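PDB 2DGD: 223aa long hypothetical arylmalonate decarboxylase from Sulfolobus tokodaii, which is of unknown function but probably works as a lyase related to arylmalonate decarboxylase, within the aspartate/glutamate racemase superfamily. Local coordinates for residues 51-56 / 86-91; 36-41 / 57-62; 43-48 / 79-84; 9-14 / 70-75. All blocks are in the same frame, centred on the assembly; numbering follows the deposited sequence.

Contact 1: residues 51-56 / 86-91; sequences EFEKEL and KRVIKD
Glu53 and Arg87 meet at about a right angle where helix 49-63 packs on the end of helix 82-88, the carboxylate of one closing on a single terminal nitrogen of the other. Arg87 NH2 lies 2.6 Å from Glu53 OE1, which sits at the edge of the guanidinium, close to its plane. Arg87 NH2 also gives a weak hydrogen bond to Glu53 OE2 at 2.8 Å, so the two oxygens fork around one nitrogen. The flat groups are turned 45° against each other, so this is not the coplanar, two-nitrogen form of the pair. Glu53 reaches across with CG anti to the backbone N (chi1 178°). Beside the salt bridge, Val88 CG2 packs alongside the acid's stem, 3.9 Å from Glu53 CG. Leu56 crosses Val88 obliquely, its CD2 3.8 Å from Val88 CG2, and its other branch, CD1, faces Ile89 CD1 at 4.2 Å. An alanine in place of Glu53 would probably leave the Arg87 guanidinium without its carboxylate mate and free to swing, and Val88 CG2 without the packing of Glu53 CG. An ion pair resting on one nitrogen thus adjoins aliphatic packing that reaches the buried Leu56 and Ile89, and the apolar part probably carries much of the cohesion.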
# COMPACT_ATOMS: atom_id res chain seq x y z
N GLU A 51 -34.45 -35.25 25.04
CA GLU A 51 -34.02 -34.01 25.68
C GLU A 51 -33.11 -33.25 24.72
O GLU A 51 -33.30 -32.06 24.45
CB GLU A 51 -33.25 -34.31 26.96
CG GLU A 51 -34.03 -34.07 28.25
CD GLU A 51 -34.45 -32.63 28.41
OE1 GLU A 51 -35.41 -32.20 27.71
OE2 GLU A 51 -33.82 -31.91 29.22
N PHE A 52 -32.10 -33.96 24.22
CA PHE A 52 -31.14 -33.41 23.28
C PHE A 52 -31.89 -32.87 22.07
O PHE A 52 -31.79 -31.69 21.75
CB PHE A 52 -30.16 -34.51 22.86
CG PHE A 52 -29.17 -34.08 21.82
CD1 PHE A 52 -29.10 -34.74 20.60
CD2 PHE A 52 -28.29 -33.03 22.06
CE1 PHE A 52 -28.18 -34.36 19.63
CE2 PHE A 52 -27.36 -32.65 21.10
CZ PHE A 52 -27.31 -33.31 19.88
N GLU A 53 -32.65 -33.73 21.40
CA GLU A 53 -33.40 -33.33 20.22
C GLU A 53 -34.30 -32.11 20.44
O GLU A 53 -34.46 -31.28 19.55
CB GLU A 53 -34.22 -34.52 19.71
CG GLU A 53 -35.10 -34.22 18.51
CD GLU A 53 -35.40 -35.47 17.70
OE1 GLU A 53 -35.26 -36.58 18.27
OE2 GLU A 53 -35.78 -35.35 16.51
N LYS A 54 -34.87 -31.99 21.63
CA LYS A 54 -35.74 -30.86 21.92
C LYS A 54 -34.94 -29.57 22.02
O LYS A 54 -35.34 -28.54 21.48
CB LYS A 54 -36.50 -31.10 23.22
CG LYS A 54 -37.64 -30.12 23.45
CD LYS A 54 -38.30 -30.31 24.81
CE LYS A 54 -37.34 -29.96 25.94
NZ LYS A 54 -37.98 -30.10 27.28
N GLU A 55 -33.80 -29.63 22.70
CA GLU A 55 -32.94 -28.46 22.86
C GLU A 55 -32.29 -28.11 21.53
O GLU A 55 -32.11 -26.93 21.20
CB GLU A 55 -31.87 -28.73 23.91
CG GLU A 55 -32.41 -28.85 25.33
CD GLU A 55 -31.33 -29.16 26.38
OE1 GLU A 55 -30.40 -28.34 26.55
OE2 GLU A 55 -31.42 -30.22 27.03
N LEU A 56 -31.95 -29.13 20.76
CA LEU A 56 -31.32 -28.93 19.46
C LEU A 56 -32.30 -28.22 18.54
O LEU A 56 -31.92 -27.28 17.84
CB LEU A 56 -30.91 -30.27 18.86
CG LEU A 56 -30.10 -30.22 17.57
CD1 LEU A 56 -28.76 -29.57 17.83
CD2 LEU A 56 -29.90 -31.61 17.02
N LYS A 86 -28.80 -34.44 12.01
CA LYS A 86 -29.14 -34.31 10.59
C LYS A 86 -30.66 -34.25 10.43
O LYS A 86 -31.18 -33.57 9.55
CB LYS A 86 -28.61 -35.52 9.82
CG LYS A 86 -27.19 -35.93 10.19
CD LYS A 86 -26.16 -35.11 9.45
CE LYS A 86 -25.59 -35.88 8.28
NZ LYS A 86 -24.78 -37.04 8.73
N ARG A 87 -31.37 -34.97 11.30
CA ARG A 87 -32.82 -35.02 11.28
C ARG A 87 -33.44 -33.67 11.61
O ARG A 87 -34.33 -33.19 10.90
CB ARG A 87 -33.32 -36.07 12.28
CG ARG A 87 -34.83 -36.26 12.30
CD ARG A 87 -35.26 -36.89 13.62
NE ARG A 87 -34.46 -38.08 13.92
CZ ARG A 87 -34.30 -38.59 15.13
NH1 ARG A 87 -33.56 -39.68 15.32
NH2 ARG A 87 -34.88 -38.00 16.17
N VAL A 88 -32.97 -33.07 12.70
CA VAL A 88 -33.48 -31.78 13.14
C VAL A 88 -33.04 -30.64 12.23
O VAL A 88 -33.84 -29.77 11.88
CB VAL A 88 -32.99 -31.45 14.57
CG1 VAL A 88 -33.66 -30.18 15.07
CG2 VAL A 88 -33.29 -32.61 15.50
N ILE A 89 -31.77 -30.65 11.84
CA ILE A 89 -31.22 -29.59 11.00
C ILE A 89 -30.87 -30.05 9.60
O ILE A 89 -29.82 -30.65 9.37
CB ILE A 89 -29.97 -28.98 11.66
CG1 ILE A 89 -30.30 -28.52 13.08
CG2 ILE A 89 -29.47 -27.79 10.84
CD1 ILE A 89 -29.11 -28.12 13.90
N LYS A 90 -31.76 -29.75 8.65
CA LYS A 90 -31.57 -30.13 7.26
C LYS A 90 -30.33 -29.45 6.68
O LYS A 90 -30.16 -28.24 6.79
CB LYS A 90 -32.80 -29.74 6.44
CG LYS A 90 -32.72 -30.08 4.95
CD LYS A 90 -33.93 -29.54 4.19
CE LYS A 90 -33.82 -29.78 2.69
NZ LYS A 90 -33.72 -31.23 2.37
N ASP A 91 -29.47 -30.25 6.05
CA ASP A 91 -28.24 -29.77 5.43
C ASP A 91 -27.21 -29.23 6.42
O ASP A 91 -26.30 -28.50 6.03
CB ASP A 91 -28.55 -28.70 4.39
CG ASP A 91 -29.42 -29.21 3.27
OD1 ASP A 91 -29.09 -30.28 2.71
OD2 ASP A 91 -30.44 -28.56 2.95

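Contact 2: residues 36-41 / 57-62; sequences TRMKPT and KYSYSL
The Tyr58 ring has Leu62 CG 4.2 Å above one face, offset toward the rim, and the same leucine touches Thr36 across the contact, Leu62 CD1 lying 3.6 Å from Thr36 OG1. Lys39 N makes a weak hydrogen bond with Tyr58 OH of the second subunit, and Tyr58 packs on Lys39 of that subunit. Thr36 and Leu62 cross at about a right angle. The other branch of the threonine, Thr36 CG2, turns to the helix and comes 4.1 Å from Ser59 CB. Ser59 is the middle of the contact. Its OG, anti to the carbonyl carbon (chi1 -72°), points to Met38, present as selenomethionine, with Met38 CG 3.4 Å from Ser59 OG and the CE methyl farther along. Strand 36-38 and helix 57-62 run almost exactly antiparallel, at 171°, with their axes 8.9 Å apart; this is the strand-to-helix half of a beta-alpha-beta crossover that passes over the central strand 6-13 and returns through strand 69-72. One water lies between the two layers. It donates to Arg37 O at 2.8 Å, hydrogen-bonds Thr36 OG1 at 3.0 Å, and is only weakly bonded to Ser59 OG. Thr36 OG1 has a further partner, Arg37 N of the second subunit, and the reciprocal bond runs from Arg37 N to Thr36 OG1 of that subunit. Leu62 likewise packs on Met38 of the second subunit.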
# COMPACT_ATOMS: atom_id res chain seq x y z
N THR A 36 -25.49 -19.00 18.20
CA THR A 36 -26.33 -19.15 19.37
C THR A 36 -25.69 -20.28 20.16
O THR A 36 -25.14 -21.22 19.58
CB THR A 36 -27.79 -19.51 19.01
OG1 THR A 36 -28.60 -19.34 20.17
CG2 THR A 36 -27.90 -20.95 18.51
N ARG A 37 -25.74 -20.19 21.49
CA ARG A 37 -25.10 -21.19 22.33
C ARG A 37 -26.01 -22.24 22.95
O ARG A 37 -27.22 -22.07 23.04
CB ARG A 37 -24.31 -20.49 23.44
CG ARG A 37 -23.15 -19.69 22.92
CD ARG A 37 -22.46 -18.91 24.02
NE ARG A 37 -21.04 -18.80 23.75
CZ ARG A 37 -20.52 -18.21 22.68
NH1 ARG A 37 -19.21 -18.18 22.53
NH2 ARG A 37 -21.31 -17.64 21.78
N MSE A 38 -25.39 -23.33 23.38
CA MSE A 38 -26.11 -24.42 24.03
C MSE A 38 -25.49 -24.74 25.37
O MSE A 38 -24.28 -24.64 25.57
CB MSE A 38 -26.11 -25.66 23.16
CG MSE A 38 -27.01 -25.56 21.94
SE MSE A 38 -27.33 -27.29 21.12
CE MSE A 38 -29.02 -27.69 21.95
N LYS A 39 -26.35 -25.11 26.31
CA LYS A 39 -25.98 -25.47 27.66
C LYS A 39 -24.77 -26.41 27.67
O LYS A 39 -24.74 -27.38 26.92
CB LYS A 39 -27.18 -26.14 28.33
CG LYS A 39 -26.95 -26.73 29.70
CD LYS A 39 -28.06 -27.74 30.03
CE LYS A 39 -29.43 -27.07 30.20
NZ LYS A 39 -29.51 -26.19 31.41
N PRO A 40 -23.75 -26.11 28.49
CA PRO A 40 -22.57 -26.98 28.55
C PRO A 40 -23.01 -28.32 29.15
O PRO A 40 -23.78 -28.35 30.10
CB PRO A 40 -21.61 -26.21 29.45
CG PRO A 40 -22.53 -25.46 30.35
CD PRO A 40 -23.60 -24.97 29.41
N THR A 41 -22.51 -29.42 28.59
CA THR A 41 -22.91 -30.74 29.07
C THR A 41 -21.82 -31.58 29.74
O THR A 41 -20.63 -31.41 29.49
CB THR A 41 -23.51 -31.56 27.92
OG1 THR A 41 -22.61 -31.52 26.80
CG2 THR A 41 -24.86 -30.99 27.51
N LYS A 57 -33.55 -28.67 18.54
CA LYS A 57 -34.57 -28.06 17.68
C LYS A 57 -34.80 -26.61 18.08
O LYS A 57 -35.03 -25.76 17.22
CB LYS A 57 -35.88 -28.83 17.78
CG LYS A 57 -36.83 -28.58 16.60
CD LYS A 57 -38.20 -29.26 16.78
CE LYS A 57 -38.08 -30.76 17.10
NZ LYS A 57 -37.42 -31.56 16.01
N TYR A 58 -34.73 -26.33 19.38
CA TYR A 58 -34.94 -24.96 19.86
C TYR A 58 -33.86 -24.02 19.37
O TYR A 58 -34.15 -22.95 18.82
CB TYR A 58 -34.98 -24.93 21.39
CG TYR A 58 -35.10 -23.52 21.95
CD1 TYR A 58 -36.20 -22.72 21.66
CD2 TYR A 58 -34.07 -22.97 22.71
CE1 TYR A 58 -36.29 -21.41 22.11
CE2 TYR A 58 -34.14 -21.66 23.17
CZ TYR A 58 -35.25 -20.88 22.86
OH TYR A 58 -35.30 -19.56 23.27
N SER A 59 -32.60 -24.40 19.58
CA SER A 59 -31.48 -23.57 19.14
C SER A 59 -31.56 -23.38 17.63
O SER A 59 -31.35 -22.28 17.12
CB SER A 59 -30.15 -24.23 19.51
OG SER A 59 -29.93 -24.14 20.91
N TYR A 60 -31.87 -24.45 16.92
CA TYR A 60 -32.00 -24.37 15.48
C TYR A 60 -33.06 -23.34 15.11
O TYR A 60 -32.88 -22.54 14.20
CB TYR A 60 -32.38 -25.74 14.92
CG TYR A 60 -32.83 -25.69 13.49
CD1 TYR A 60 -31.96 -25.27 12.49
CD2 TYR A 60 -34.14 -26.03 13.14
CE1 TYR A 60 -32.39 -25.19 11.16
CE2 TYR A 60 -34.57 -25.95 11.82
CZ TYR A 60 -33.69 -25.53 10.83
OH TYR A 60 -34.12 -25.46 9.52
N SER A 61 -34.17 -23.34 15.84
CA SER A 61 -35.24 -22.40 15.54
C SER A 61 -34.80 -20.95 15.71
O SER A 61 -35.40 -20.04 15.13
CB SER A 61 -36.45 -22.67 16.44
OG SER A 61 -36.22 -22.24 17.76
N LEU A 62 -33.76 -20.73 16.50
CA LEU A 62 -33.26 -19.38 16.73
C LEU A 62 -32.36 -18.91 15.59
O LEU A 62 -32.12 -17.71 15.44
CB LEU A 62 -32.49 -19.31 18.05
CG LEU A 62 -33.22 -19.59 19.36
CD1 LEU A 62 -32.22 -19.54 20.51
CD2 LEU A 62 -34.32 -18.57 19.57
O HOH W 1 -29.72 -21.10 22.31

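Contact 3: residues 43-48 / 79-84; sequences GCEPEN and HKHAHV
Glu45 plugs its carboxylate into the turn that leads to helix 82-88, and one oxygen, OE1, does most of the work. His81 ND1 donates to Glu45 OE1 at 3.0 Å in a nearly straight His-carboxylate hydrogen bond, 177° at the hydrogen; the oxygen uses its anti lone pair and lies in the plane of the imidazole. Lys80 N reaches the same Glu45 OE1 at 2.7 Å, but from above the carboxylate plane. A weak third bond comes from His81 N. Carboxylate and ring are nearly coplanar, 27° apart, and the bend of Glu45 at chi2 (80°) turns CD toward the turn. Pro46 supplies the other grip on His81: Pro46 CG stands over the middle of one ring face, 4.0 Å from the centroid, a CH-pi contact. An alanine at Glu45 would probably leave Lys80 N and His81 ND1 without their shared acceptor, and the imidazole freer to rotate against Pro46. Around this point the loop after strand 31-38 meets the start of helix 82-88, with His81 at the N-cap position. Pro46 also packs on Phe52, and His81 on Val49, of helix 49-63, while His79 touches Glu96 of helix 95-105.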
# COMPACT_ATOMS: atom_id res chain seq x y z
N GLY A 43 -21.32 -35.29 29.77
CA GLY A 43 -20.67 -36.24 28.90
C GLY A 43 -20.33 -35.71 27.52
O GLY A 43 -20.36 -34.50 27.29
N CYS A 44 -19.99 -36.62 26.61
CA CYS A 44 -19.65 -36.24 25.24
C CYS A 44 -20.73 -36.79 24.31
O CYS A 44 -20.61 -36.74 23.09
CB CYS A 44 -18.28 -36.80 24.86
SG CYS A 44 -17.38 -35.77 23.68
N GLU A 45 -21.80 -37.31 24.91
CA GLU A 45 -22.93 -37.86 24.18
C GLU A 45 -24.16 -37.69 25.08
O GLU A 45 -24.07 -37.81 26.30
CB GLU A 45 -22.70 -39.34 23.89
CG GLU A 45 -23.37 -39.81 22.61
CD GLU A 45 -22.57 -39.44 21.37
OE1 GLU A 45 -23.19 -39.28 20.30
OE2 GLU A 45 -21.33 -39.32 21.46
N PRO A 46 -25.32 -37.40 24.49
CA PRO A 46 -26.56 -37.20 25.25
C PRO A 46 -27.16 -38.48 25.85
O PRO A 46 -27.35 -39.47 25.15
CB PRO A 46 -27.49 -36.56 24.23
CG PRO A 46 -27.08 -37.22 22.97
CD PRO A 46 -25.57 -37.18 23.05
N GLU A 47 -27.46 -38.44 27.15
CA GLU A 47 -28.06 -39.60 27.81
C GLU A 47 -29.56 -39.60 27.58
O GLU A 47 -30.19 -40.65 27.61
CB GLU A 47 -27.76 -39.60 29.30
CG GLU A 47 -26.37 -40.11 29.61
CD GLU A 47 -26.23 -40.59 31.04
OE1 GLU A 47 -26.37 -39.75 31.96
OE2 GLU A 47 -26.00 -41.80 31.23
N ASN A 48 -30.13 -38.43 27.36
CA ASN A 48 -31.55 -38.33 27.08
C ASN A 48 -31.68 -37.83 25.65
O ASN A 48 -31.51 -36.64 25.39
CB ASN A 48 -32.22 -37.35 28.04
CG ASN A 48 -33.73 -37.49 28.04
OD1 ASN A 48 -34.34 -37.78 27.01
ND2 ASN A 48 -34.35 -37.25 29.20
N HIS A 79 -20.75 -38.35 17.51
CA HIS A 79 -20.24 -39.71 17.33
C HIS A 79 -21.33 -40.78 17.27
O HIS A 79 -21.30 -41.65 16.40
CB HIS A 79 -19.23 -40.04 18.42
CG HIS A 79 -17.89 -39.40 18.23
ND1 HIS A 79 -17.73 -38.04 18.07
CD2 HIS A 79 -16.65 -39.93 18.19
CE1 HIS A 79 -16.45 -37.76 17.94
NE2 HIS A 79 -15.77 -38.89 18.00
N LYS A 80 -22.29 -40.72 18.19
CA LYS A 80 -23.37 -41.71 18.22
C LYS A 80 -24.75 -41.22 17.81
O LYS A 80 -25.62 -42.03 17.53
CB LYS A 80 -23.47 -42.35 19.61
CG LYS A 80 -22.74 -43.69 19.75
CD LYS A 80 -21.23 -43.53 19.89
CE LYS A 80 -20.87 -42.99 21.26
NZ LYS A 80 -21.31 -43.92 22.35
N HIS A 81 -24.96 -39.91 17.78
CA HIS A 81 -26.28 -39.39 17.41
C HIS A 81 -26.30 -38.41 16.24
O HIS A 81 -27.20 -37.57 16.15
CB HIS A 81 -26.94 -38.76 18.63
CG HIS A 81 -27.11 -39.71 19.78
ND1 HIS A 81 -26.05 -40.13 20.55
CD2 HIS A 81 -28.20 -40.34 20.26
CE1 HIS A 81 -26.48 -40.98 21.46
NE2 HIS A 81 -27.79 -41.12 21.31
N ALA A 82 -25.33 -38.52 15.35
CA ALA A 82 -25.25 -37.65 14.19
C ALA A 82 -26.59 -37.63 13.44
O ALA A 82 -27.02 -36.59 12.95
CB ALA A 82 -24.13 -38.10 13.26
N HIS A 83 -27.24 -38.79 13.36
CA HIS A 83 -28.51 -38.91 12.66
C HIS A 83 -29.60 -38.03 13.27
O HIS A 83 -30.50 -37.56 12.56
CB HIS A 83 -28.97 -40.37 12.65
CG HIS A 83 -29.12 -40.98 14.01
ND1 HIS A 83 -28.04 -41.24 14.83
CD2 HIS A 83 -30.22 -41.35 14.70
CE1 HIS A 83 -28.47 -41.75 15.97
NE2 HIS A 83 -29.79 -41.83 15.92
N VAL A 84 -29.54 -37.82 14.58
CA VAL A 84 -30.53 -36.99 15.25
C VAL A 84 -30.35 -35.54 14.81
O VAL A 84 -31.32 -34.85 14.52
CB VAL A 84 -30.37 -37.06 16.79
CG1 VAL A 84 -31.38 -36.12 17.48
CG2 VAL A 84 -30.57 -38.49 17.27

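Contact 4: residues 9-14 / 70-75; sequences GVILPA and IIYGRT
Gly9, Ile11, Ile71 and Gly73 carry the backbone ladder that joins these two parallel strands. Ile71 N donates to Gly9 O, and Ile11 N to Ile71 O. Gly73 N gives the shortest of the three bonds, 2.7 Å to Ile11 O, so the pairing runs on one residue past the end of strand 69-72. Softer CA-H...O contacts fill in between: Ile70 CA lies 3.3 Å from Gly9 O, and Val10 CA approaches Ile71 O in the same way.

The apolar contacts divide between the two faces. On one, Val10 CG2 sits 4.2 Å from Ile71 CB; with CG1 between the backbone N and the carbonyl carbon (chi1 58°), CG2 is left anti to the N, and Val10 packs on Met19 and Leu23 of helix 19-26. On the other, Ile11 CD1 meets Ile70 CG2 at 4.2 Å and Ile11 CB nears Tyr72 CD1, under the cover of helix 49-63. At the end of strand 6-13, Pro13 and Arg74, the latter past its own strand, slide past each other in opposite directions, Pro13 CD 3.4 Å from Arg74 CG.

Strand 6-13 is central here, with 31-38 on its other flank, giving the 2-1-3 order of a parallel alpha/beta sheet. Gly73 O also accepts from Thr180 OG1, just beyond strand 174-177 of the second sheet, consistent with the interdomain cleft that holds the active site in the aspartate/glutamate racemase superfamily.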
# COMPACT_ATOMS: atom_id res chain seq x y z
N GLY A 9 -25.04 -19.72 9.93
CA GLY A 9 -25.42 -19.84 11.32
C GLY A 9 -24.55 -20.89 11.97
O GLY A 9 -24.12 -21.84 11.32
N VAL A 10 -24.26 -20.72 13.26
CA VAL A 10 -23.44 -21.69 13.95
C VAL A 10 -23.93 -21.93 15.39
O VAL A 10 -24.15 -20.99 16.16
CB VAL A 10 -21.95 -21.24 13.97
CG1 VAL A 10 -21.81 -19.89 14.62
CG2 VAL A 10 -21.10 -22.27 14.70
N ILE A 11 -24.13 -23.20 15.72
CA ILE A 11 -24.55 -23.57 17.06
C ILE A 11 -23.30 -24.06 17.77
O ILE A 11 -22.64 -24.99 17.30
CB ILE A 11 -25.58 -24.72 17.04
CG1 ILE A 11 -26.83 -24.30 16.28
CG2 ILE A 11 -25.93 -25.13 18.46
CD1 ILE A 11 -27.80 -25.43 16.06
N LEU A 12 -22.95 -23.44 18.88
CA LEU A 12 -21.75 -23.86 19.59
C LEU A 12 -21.89 -23.90 21.10
O LEU A 12 -22.81 -23.33 21.66
CB LEU A 12 -20.56 -22.96 19.21
CG LEU A 12 -20.82 -21.48 18.94
CD1 LEU A 12 -21.41 -20.83 20.16
CD2 LEU A 12 -19.53 -20.80 18.56
N PRO A 13 -20.97 -24.61 21.78
CA PRO A 13 -21.01 -24.72 23.24
C PRO A 13 -20.78 -23.37 23.90
O PRO A 13 -20.01 -22.55 23.42
CB PRO A 13 -19.91 -25.73 23.53
CG PRO A 13 -18.97 -25.57 22.39
CD PRO A 13 -19.88 -25.44 21.22
N ALA A 14 -21.46 -23.15 25.02
CA ALA A 14 -21.36 -21.90 25.75
C ALA A 14 -19.95 -21.35 25.91
O ALA A 14 -19.70 -20.17 25.66
CB ALA A 14 -22.02 -22.04 27.12
N ILE A 70 -26.38 -23.99 8.33
CA ILE A 70 -26.00 -24.02 9.74
C ILE A 70 -24.90 -25.01 10.04
O ILE A 70 -24.87 -26.11 9.50
CB ILE A 70 -27.23 -24.34 10.62
CG1 ILE A 70 -28.21 -23.17 10.56
CG2 ILE A 70 -26.79 -24.63 12.05
CD1 ILE A 70 -29.45 -23.36 11.38
N ILE A 71 -23.98 -24.61 10.90
CA ILE A 71 -22.86 -25.45 11.30
C ILE A 71 -23.08 -25.86 12.74
O ILE A 71 -23.35 -25.00 13.58
CB ILE A 71 -21.51 -24.69 11.25
CG1 ILE A 71 -21.18 -24.27 9.82
CG2 ILE A 71 -20.40 -25.55 11.82
CD1 ILE A 71 -19.92 -23.44 9.70
N TYR A 72 -22.99 -27.16 13.01
CA TYR A 72 -23.14 -27.67 14.37
C TYR A 72 -21.73 -27.71 14.94
O TYR A 72 -20.99 -28.67 14.73
CB TYR A 72 -23.74 -29.08 14.36
CG TYR A 72 -23.99 -29.64 15.74
CD1 TYR A 72 -24.94 -29.08 16.58
CD2 TYR A 72 -23.24 -30.72 16.21
CE1 TYR A 72 -25.15 -29.57 17.87
CE2 TYR A 72 -23.43 -31.22 17.50
CZ TYR A 72 -24.39 -30.64 18.32
OH TYR A 72 -24.58 -31.11 19.60
N GLY A 73 -21.35 -26.66 15.65
CA GLY A 73 -20.00 -26.57 16.18
C GLY A 73 -19.68 -27.25 17.49
O GLY A 73 -18.98 -26.68 18.32
N ARG A 74 -20.18 -28.45 17.69
CA ARG A 74 -19.91 -29.19 18.92
C ARG A 74 -19.47 -30.59 18.52
O ARG A 74 -19.62 -30.98 17.36
CB ARG A 74 -21.16 -29.29 19.79
CG ARG A 74 -21.82 -27.96 20.07
CD ARG A 74 -23.10 -28.16 20.86
NE ARG A 74 -22.85 -28.77 22.16
CZ ARG A 74 -23.80 -29.08 23.03
NH1 ARG A 74 -23.49 -29.62 24.19
NH2 ARG A 74 -25.08 -28.85 22.74
N THR A 75 -18.92 -31.33 19.47
CA THR A 75 -18.50 -32.69 19.19
C THR A 75 -19.56 -33.55 19.86
O THR A 75 -19.80 -34.69 19.47
CB THR A 75 -17.12 -33.00 19.81
OG1 THR A 75 -16.15 -32.07 19.31
CG2 THR A 75 -16.67 -34.41 19.44

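Overall arrangement
From the N terminus, strand 6-13 opens the pairing with the widest separation in sequence of the four: contact 4 closes when 70-75 comes alongside 9-14. Within that span the chain makes strand 31-38 and folds helix 49-63 back on it, so contact 2 (36-41 with 57-62) lies wholly between the two segments of contact 4. Contact 3 starts in the loop at 43-48 and contact 1 in the helix at 51-56; they close with 79-84 and 86-91, after strand 69-72, and so cross contacts 2 and 4 as well as each other. Helix 49-63 serves both contacts 1 and 2, joining the three-stranded sheet to helix 82-88, and Leu56 and Ile89 pack against residues of contact 4.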